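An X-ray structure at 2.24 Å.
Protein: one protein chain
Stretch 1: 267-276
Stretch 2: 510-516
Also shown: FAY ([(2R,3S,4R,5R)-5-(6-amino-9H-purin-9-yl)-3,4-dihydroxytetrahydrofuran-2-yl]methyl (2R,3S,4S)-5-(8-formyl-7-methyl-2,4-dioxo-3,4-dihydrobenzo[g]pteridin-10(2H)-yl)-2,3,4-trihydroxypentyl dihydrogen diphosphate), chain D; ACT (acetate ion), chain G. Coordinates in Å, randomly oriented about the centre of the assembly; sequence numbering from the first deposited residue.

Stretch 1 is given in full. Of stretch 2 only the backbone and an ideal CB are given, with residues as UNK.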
ATOM      1  N   GLY A 267     -24.527   1.096   5.620  1.00 24.09           N
ATOM      2  CA  GLY A 267     -23.642   1.621   4.586  1.00 16.43           C
ATOM      3  C   GLY A 267     -23.009   0.523   3.757  1.00 17.10           C
ATOM      4  O   GLY A 267     -23.038  -0.646   4.146  1.00 16.95           O
ATOM      5  N   VAL A 268     -22.414   0.911   2.630  1.00 15.77           N
ATOM      6  CA  VAL A 268     -21.843  -0.024   1.660  1.00 15.30           C
ATOM      7  C   VAL A 268     -20.856  -1.054   2.215  1.00 18.76           C
ATOM      8  O   VAL A 268     -20.740  -2.159   1.666  1.00 13.94           O
ATOM      9  CB  VAL A 268     -21.131   0.734   0.498  1.00 17.23           C
ATOM     10  CG1 VAL A 268     -19.888   1.446   1.011  1.00 13.89           C
ATOM     11  CG2 VAL A 268     -20.799  -0.239  -0.661  1.00  9.64           C
ATOM     12  N   PHE A 269     -20.136  -0.709   3.281  1.00 12.57           N
ATOM     13  CA  PHE A 269     -19.178  -1.660   3.841  1.00 13.92           C
ATOM     14  C   PHE A 269     -19.755  -2.528   4.975  1.00 17.67           C
ATOM     15  O   PHE A 269     -19.473  -3.723   5.031  1.00 18.88           O
ATOM     16  CB  PHE A 269     -17.897  -0.962   4.312  1.00 14.02           C
ATOM     17  CG  PHE A 269     -17.212  -0.134   3.248  1.00 17.85           C
ATOM     18  CD1 PHE A 269     -16.786   1.162   3.533  1.00 15.06           C
ATOM     19  CD2 PHE A 269     -16.973  -0.656   1.984  1.00 13.74           C
ATOM     20  CE1 PHE A 269     -16.157   1.932   2.560  1.00 16.63           C
ATOM     21  CE2 PHE A 269     -16.356   0.103   0.998  1.00 12.86           C
ATOM     22  CZ  PHE A 269     -15.938   1.391   1.279  1.00 20.89           C
ATOM     23  N   GLU A 270     -20.526  -1.935   5.890  1.00 19.19           N
ATOM     24  CA  GLU A 270     -20.957  -2.665   7.093  1.00 17.32           C
ATOM     25  C   GLU A 270     -22.271  -3.392   6.897  1.00 21.72           C
ATOM     26  O   GLU A 270     -22.540  -4.380   7.587  1.00 20.46           O
ATOM     27  CB  GLU A 270     -21.068  -1.761   8.328  1.00 14.85           C
ATOM     28  CG  GLU A 270     -19.761  -1.164   8.803  1.00 18.02           C
ATOM     29  CD  GLU A 270     -18.913  -2.119   9.652  1.00 21.01           C
ATOM     30  OE1 GLU A 270     -19.440  -3.096  10.233  1.00 20.93           O
ATOM     31  OE2 GLU A 270     -17.699  -1.878   9.741  1.00 22.00           O
ATOM     32  N   THR A 271     -23.105  -2.897   5.986  1.00 16.26           N
ATOM     33  CA  THR A 271     -24.322  -3.616   5.676  1.00 18.63           C
ATOM     34  C   THR A 271     -24.029  -5.063   5.201  1.00 17.35           C
ATOM     35  O   THR A 271     -24.537  -6.017   5.789  1.00 18.44           O
ATOM     36  CB  THR A 271     -25.177  -2.871   4.645  1.00 17.65           C
ATOM     37  OG1 THR A 271     -25.931  -1.852   5.306  1.00 18.16           O
ATOM     38  CG2 THR A 271     -26.125  -3.840   3.950  1.00 11.78           C
ATOM     39  N   PRO A 272     -23.207  -5.236   4.150  1.00 15.90           N
ATOM     40  CA  PRO A 272     -22.923  -6.629   3.747  1.00 23.23           C
ATOM     41  C   PRO A 272     -22.233  -7.454   4.843  1.00 20.74           C
ATOM     42  O   PRO A 272     -22.453  -8.663   4.936  1.00 18.92           O
ATOM     43  CB  PRO A 272     -21.977  -6.472   2.551  1.00 13.13           C
ATOM     44  CG  PRO A 272     -21.400  -5.072   2.701  1.00 14.99           C
ATOM     45  CD  PRO A 272     -22.537  -4.262   3.263  1.00 16.59           C
ATOM     46  N   LYS A 273     -21.393  -6.812   5.643  1.00 16.45           N
ATOM     47  CA  LYS A 273     -20.730  -7.507   6.732  1.00 20.93           C
ATOM     48  C   LYS A 273     -21.788  -8.064   7.696  1.00 16.50           C
ATOM     49  O   LYS A 273     -21.812  -9.261   7.981  1.00 17.63           O
ATOM     50  CB  LYS A 273     -19.748  -6.568   7.446  1.00 19.40           C
ATOM     51  CG  LYS A 273     -19.047  -7.176   8.625  1.00 18.41           C
ATOM     52  CD  LYS A 273     -18.197  -6.131   9.309  1.00 21.44           C
ATOM     53  CE  LYS A 273     -18.254  -6.312  10.809  1.00 18.89           C
ATOM     54  NZ  LYS A 273     -17.861  -5.075  11.550  1.00 19.09           N
ATOM     55  N   LEU A 274     -22.691  -7.213   8.165  1.00 16.72           N
ATOM     56  CA  LEU A 274     -23.680  -7.661   9.147  1.00 15.47           C
ATOM     57  C   LEU A 274     -24.626  -8.713   8.557  1.00 19.53           C
ATOM     58  O   LEU A 274     -25.043  -9.639   9.259  1.00 18.84           O
ATOM     59  CB  LEU A 274     -24.458  -6.492   9.753  1.00 17.89           C
ATOM     60  CG  LEU A 274     -25.304  -6.826  10.999  1.00 22.71           C
ATOM     61  CD1 LEU A 274     -24.421  -7.059  12.209  1.00 17.43           C
ATOM     62  CD2 LEU A 274     -26.353  -5.731  11.304  1.00 13.88           C
ATOM     63  N   LEU A 275     -24.953  -8.596   7.270  1.00 17.57           N
ATOM     64  CA  LEU A 275     -25.761  -9.639   6.633  1.00 20.60           C
ATOM     65  C   LEU A 275     -25.023 -10.967   6.757  1.00 17.02           C
ATOM     66  O   LEU A 275     -25.592 -11.964   7.199  1.00 19.13           O
ATOM     67  CB  LEU A 275     -26.065  -9.330   5.166  1.00 19.78           C
ATOM     68  CG  LEU A 275     -27.137  -8.270   4.870  1.00 21.47           C
ATOM     69  CD1 LEU A 275     -27.244  -8.025   3.360  1.00 15.51           C
ATOM     70  CD2 LEU A 275     -28.468  -8.710   5.435  1.00 16.19           C
ATOM     71  N   MET A 276     -23.738 -10.968   6.414  1.00 19.29           N
ATOM     72  CA  MET A 276     -22.968 -12.205   6.468  1.00 18.61           C
ATOM     73  C   MET A 276     -22.876 -12.782   7.879  1.00 16.40           C
ATOM     74  O   MET A 276     -23.067 -13.968   8.057  1.00 20.74           O
ATOM     75  CB  MET A 276     -21.605 -12.035   5.825  1.00 20.74           C
ATOM     76  CG  MET A 276     -21.715 -11.850   4.323  1.00 23.46           C
ATOM     77  SD  MET A 276     -20.132 -11.771   3.467  1.00 23.10           S
ATOM     78  CE  MET A 276     -19.537 -10.148   3.924  1.00 18.20           C
ATOM     79  N   UNK A 510     -17.229   7.452  -3.091  1.00 18.79           N
ATOM     80  CA  UNK A 510     -18.571   7.041  -3.529  1.00 16.71           C
ATOM     81  C   UNK A 510     -18.795   5.530  -3.658  1.00 16.93           C
ATOM     82  O   UNK A 510     -19.382   5.086  -4.642  1.00 19.43           O
ATOM     83  CB  UNK A 510     -18.868   7.690  -4.882  1.00 16.71           C
ATOM     84  N   UNK A 511     -18.365   4.728  -2.670  1.00 18.17           N
ATOM     85  CA  UNK A 511     -18.613   3.280  -2.813  1.00 18.52           C
ATOM     86  C   UNK A 511     -20.116   2.890  -2.820  1.00 17.98           C
ATOM     87  O   UNK A 511     -20.925   3.522  -2.136  1.00 15.69           O
ATOM     88  CB  UNK A 511     -17.911   2.540  -1.673  1.00 18.52           C
ATOM     89  N   UNK A 512     -20.453   1.832  -3.561  1.00 17.21           N
ATOM     90  CA  UNK A 512     -21.828   1.367  -3.740  1.00 14.81           C
ATOM     91  C   UNK A 512     -21.867  -0.137  -4.048  1.00 14.84           C
ATOM     92  O   UNK A 512     -20.822  -0.760  -4.250  1.00 18.29           O
ATOM     93  CB  UNK A 512     -22.510   2.153  -4.862  1.00 14.81           C
ATOM     94  N   UNK A 513     -23.070  -0.717  -4.056  1.00 10.49           N
ATOM     95  CA  UNK A 513     -23.317  -1.947  -4.788  1.00 12.88           C
ATOM     96  C   UNK A 513     -23.326  -3.280  -4.070  1.00 20.92           C
ATOM     97  O   UNK A 513     -23.715  -4.298  -4.654  1.00 18.66           O
ATOM     98  CB  UNK A 513     -22.261  -2.042  -5.891  1.00 12.88           C
ATOM     99  N   UNK A 514     -22.917  -3.282  -2.805  1.00 22.36           N
ATOM    100  CA  UNK A 514     -22.644  -4.530  -2.097  1.00 20.20           C
ATOM    101  C   UNK A 514     -23.868  -5.303  -1.613  1.00 16.57           C
ATOM    102  O   UNK A 514     -23.727  -6.351  -0.999  1.00 16.97           O
ATOM    103  CB  UNK A 514     -21.755  -4.225  -0.890  1.00 20.20           C
ATOM    104  N   UNK A 515     -25.065  -4.785  -1.854  1.00 16.69           N
ATOM    105  CA  UNK A 515     -26.272  -5.560  -1.583  1.00 17.01           C
ATOM    106  C   UNK A 515     -27.348  -5.063  -2.533  1.00 17.85           C
ATOM    107  O   UNK A 515     -28.399  -4.603  -2.118  1.00 16.99           O
ATOM    108  CB  UNK A 515     -26.713  -5.435  -0.123  1.00 17.01           C
ATOM    109  N   UNK A 516     -27.071  -5.197  -3.822  1.00 15.07           N
ATOM    110  CA  UNK A 516     -27.738  -4.408  -4.826  1.00 16.76           C
ATOM    111  C   UNK A 516     -29.177  -4.804  -5.116  1.00 22.55           C
ATOM    112  O   UNK A 516     -29.563  -5.980  -5.022  1.00 19.87           O
ATOM    113  CB  UNK A 516     -26.931  -4.479  -6.124  1.00 16.76           C
TER
HETATM  114  P   FAY D 600     -25.142   5.603   3.558  1.00 20.09           P
HETATM  115  N1  FAY D 600     -21.343  12.290  -1.737  1.00 18.46           N
HETATM  116  C2  FAY D 600     -21.824  13.477  -2.287  1.00 22.42           C
HETATM  117  O2  FAY D 600     -22.912  13.498  -2.850  1.00 21.13           O
HETATM  118  N3  FAY D 600     -21.353  14.683  -1.814  1.00 25.79           N
HETATM  119  C4  FAY D 600     -20.088  14.734  -1.284  1.00 28.72           C
HETATM  120  O4  FAY D 600     -19.395  15.735  -1.547  1.00 23.69           O
HETATM  121  N5  FAY D 600     -18.324  13.566  -0.179  1.00 21.58           N
HETATM  122  C6  FAY D 600     -16.822  12.628   1.365  1.00 24.40           C
HETATM  123  C7  FAY D 600     -16.453  11.629   2.249  1.00 21.72           C
HETATM  124  C8  FAY D 600     -17.252  10.487   2.369  1.00 20.79           C
HETATM  125  O8  FAY D 600     -17.714   8.630   3.722  1.00 19.63           O
HETATM  126  C9  FAY D 600     -18.475  10.426   1.688  1.00 16.48           C
HETATM  127  PA  FAY D 600     -23.616   5.958   5.915  1.00 14.25           P
HETATM  128  C1' FAY D 600     -20.901  10.074   0.066  1.00 24.93           C
HETATM  129  C10 FAY D 600     -20.199  12.298  -0.974  1.00 18.45           C
HETATM  130  N10 FAY D 600     -19.923  11.240  -0.104  1.00 19.96           N
HETATM  131  N1A FAY D 600     -22.954  -0.963  14.357  1.00 15.27           N
HETATM  132  O1A FAY D 600     -22.162   5.751   6.178  1.00 23.36           O
HETATM  133  C1B FAY D 600     -23.469   3.116  11.090  1.00 19.89           C
HETATM  134  O1P FAY D 600     -26.471   5.825   4.237  1.00 19.08           O
HETATM  135  C2' FAY D 600     -22.032  10.411   1.065  1.00 17.40           C
HETATM  136  O2' FAY D 600     -21.450  11.019   2.162  1.00 19.25           O
HETATM  137  C2A FAY D 600     -23.701   0.184  14.551  1.00 16.55           C
HETATM  138  O2A FAY D 600     -24.007   7.393   5.739  1.00 19.13           O
HETATM  139  C2B FAY D 600     -22.410   4.142  10.727  1.00 19.89           C
HETATM  140  O2B FAY D 600     -21.805   4.745  11.856  1.00 15.16           O
HETATM  141  O2P FAY D 600     -25.238   4.505   2.513  1.00 19.13           O
HETATM  142  C3' FAY D 600     -23.058   9.340   1.562  1.00 28.07           C
HETATM  143  O3' FAY D 600     -23.411   9.420   2.941  1.00 19.81           O
HETATM  144  N3A FAY D 600     -23.728   1.176  13.584  1.00 19.60           N
HETATM  145  C3B FAY D 600     -23.225   5.146   9.942  1.00 19.81           C
HETATM  146  O3B FAY D 600     -23.865   6.010  10.848  1.00 17.67           O
HETATM  147  O3P FAY D 600     -24.053   5.108   4.639  1.00 18.13           O
HETATM  148  C4' FAY D 600     -22.692   7.905   1.279  1.00 24.13           C
HETATM  149  O4' FAY D 600     -22.347   7.860  -0.103  1.00 20.95           O
HETATM  150  C4A FAY D 600     -23.021   1.015  12.436  1.00 19.34           C
HETATM  151  C4B FAY D 600     -24.302   4.308   9.298  1.00 18.64           C
HETATM  152  O4B FAY D 600     -24.299   3.054   9.958  1.00 18.15           O
HETATM  153  C4X FAY D 600     -19.510  13.520  -0.867  1.00 26.10           C
HETATM  154  C5' FAY D 600     -23.868   6.957   1.619  1.00 26.42           C
HETATM  155  O5' FAY D 600     -24.492   6.962   2.912  1.00 23.62           O
HETATM  156  C5A FAY D 600     -22.272  -0.138  12.219  1.00 21.79           C
HETATM  157  C5B FAY D 600     -24.062   4.146   7.810  1.00 17.68           C
HETATM  158  O5B FAY D 600     -24.437   5.345   7.179  1.00 19.03           O
HETATM  159  C5X FAY D 600     -17.924  12.456   0.533  1.00 28.26           C
HETATM  160  C6A FAY D 600     -22.230  -1.136  13.190  1.00 25.55           C
HETATM  161  N6A FAY D 600     -21.430  -2.199  13.025  1.00 22.15           N
HETATM  162  N7A FAY D 600     -21.686  -0.031  11.009  1.00 20.75           N
HETATM  163  C7M FAY D 600     -15.099  11.728   2.909  1.00 18.34           C
HETATM  164  C8A FAY D 600     -22.047   1.142  10.446  1.00 14.35           C
HETATM  165  C8M FAY D 600     -17.062   9.639   3.568  1.00 20.01           C
HETATM  166  C9A FAY D 600     -18.805  11.379   0.727  1.00 19.63           C
HETATM  167  N9A FAY D 600     -22.864   1.798  11.319  1.00 22.10           N
HETATM  168  C   ACT G   1     -15.799  -2.396  12.432  1.00 36.73           C
HETATM  169  O   ACT G   1     -16.036  -2.417  11.201  1.00 30.92           O
HETATM  170  OXT ACT G   1     -16.717  -2.853  13.151  1.00 29.03           O
HETATM  171  CH3 ACT G   1     -14.502  -1.870  13.005  1.00 28.80           C

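Position 510 has its CA-to-CB bond pointing away from stretch 1. Nothing of that stretch lies within 5.5 Å of the ideal CB, so stretch 1 sets no requirement here. FAY is the nearer neighbour, with its ribityl chain and flavin ring on that side, and a polar or aromatic side chain could suit. The residue is His510. FAY C10 lies obliquely off the His510 ring, and ND1 is hydrogen-bonded elsewhere in the structure.

Position 511 points toward stretch 1. Its ideal CB is 3.5 Å from Val268 CG1 and 3.7 Å from Phe269 CZ. Both neighbours are apolar and offer no polar partner, so a compact apolar side chain fits: alanine, valine or proline. Phi of -64° and psi of 148° are compatible with proline. The residue is Pro511. Its CG packs 3.4 Å from Val268 CG1 and 3.7 Å from Phe269 CZ, so the proline ring rests against both the valine methyl and the tip of the phenylalanine ring.

Position 512 is extended, at -154/171, and its CB points away. The closest approach from stretch 1 is Val268 CG2, 5.1 Å from the ideal CB. Many side chains would do, including beta-branched ones. The residue is Thr512. Stretch 1 meets its backbone instead, with Val268 CG2 3.6 Å from Thr512 C. Its OG1 is hydrogen-bonded elsewhere.

Position 513 has phi of 99° and psi of -9°. A CB would be jammed against the carbonyl O of position 512, which by itself calls for glycine. The residue is Gly513.

Position 514 points toward stretch 1. The ideal CB is 3.4 Å from Val268 O and 3.7 Å from Pro272 CG. Proline has no N-H to donate, so Pro272 leaves Val268 O without the usual helix bond. A short donor would suit: serine or threonine, perhaps cysteine. The residue is Thr514. With chi1 at 52° (p), Thr514 OG1 donates a hydrogen bond of 2.6 Å to Val268 O. The hydroxyl thus supplies the bond that the helix lacks at its kink. Thr514 OG1 also sits 3.5 Å from Pro272 CG.

Position 515 also points toward stretch 1, but with more room. Its ideal CB is 4.4 Å from both Leu275 CD1 and Thr271 CG2. These methyl groups favour a small apolar side chain; serine is also conceivable. The residue is Ala515. Its CB makes a loose apolar contact with Leu275 CD1 at 4.4 Å.

Position 516 is out of reach of stretch 1, so almost any residue could stand here. It is Arg516, extended beyond chi1 and touching a crystal neighbour.

Stretch 2 (510-516) HPTGTAR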
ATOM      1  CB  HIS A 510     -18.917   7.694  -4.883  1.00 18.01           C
ATOM      2  CG  HIS A 510     -18.559   9.145  -4.960  1.00 11.91           C
ATOM      3  ND1 HIS A 510     -18.144   9.750  -6.127  1.00 13.46           N
ATOM      4  CD2 HIS A 510     -18.541  10.109  -4.008  1.00 15.16           C
ATOM      5  CE1 HIS A 510     -17.873  11.020  -5.888  1.00 16.97           C
ATOM      6  NE2 HIS A 510     -18.111  11.266  -4.612  1.00 19.45           N
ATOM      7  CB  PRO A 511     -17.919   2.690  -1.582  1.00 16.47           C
ATOM      8  CG  PRO A 511     -17.951   3.811  -0.584  1.00 17.80           C
ATOM      9  CD  PRO A 511     -17.727   5.053  -1.387  1.00 16.46           C
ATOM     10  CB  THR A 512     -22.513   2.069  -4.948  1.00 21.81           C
ATOM     11  OG1 THR A 512     -21.829   1.715  -6.163  1.00 14.59           O
ATOM     12  CG2 THR A 512     -22.533   3.595  -4.788  1.00 15.56           C
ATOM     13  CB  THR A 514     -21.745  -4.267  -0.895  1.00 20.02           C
ATOM     14  OG1 THR A 514     -22.327  -3.209  -0.117  1.00 15.53           O
ATOM     15  CG2 THR A 514     -20.351  -3.861  -1.378  1.00 14.66           C
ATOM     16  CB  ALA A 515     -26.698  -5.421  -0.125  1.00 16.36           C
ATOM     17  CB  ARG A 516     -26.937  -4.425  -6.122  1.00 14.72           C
ATOM     18  CG  ARG A 516     -27.010  -5.732  -6.894  1.00 18.60           C
ATOM     19  CD  ARG A 516     -26.011  -5.694  -8.050  1.00 15.63           C
ATOM     20  NE  ARG A 516     -25.982  -6.945  -8.776  1.00 19.54           N
ATOM     21  CZ  ARG A 516     -25.232  -7.167  -9.845  1.00 18.18           C
ATOM     22  NH1 ARG A 516     -24.430  -6.212 -10.309  1.00 15.91           N
ATOM     23  NH2 ARG A 516     -25.280  -8.349 -10.441  1.00 16.00           N
TER
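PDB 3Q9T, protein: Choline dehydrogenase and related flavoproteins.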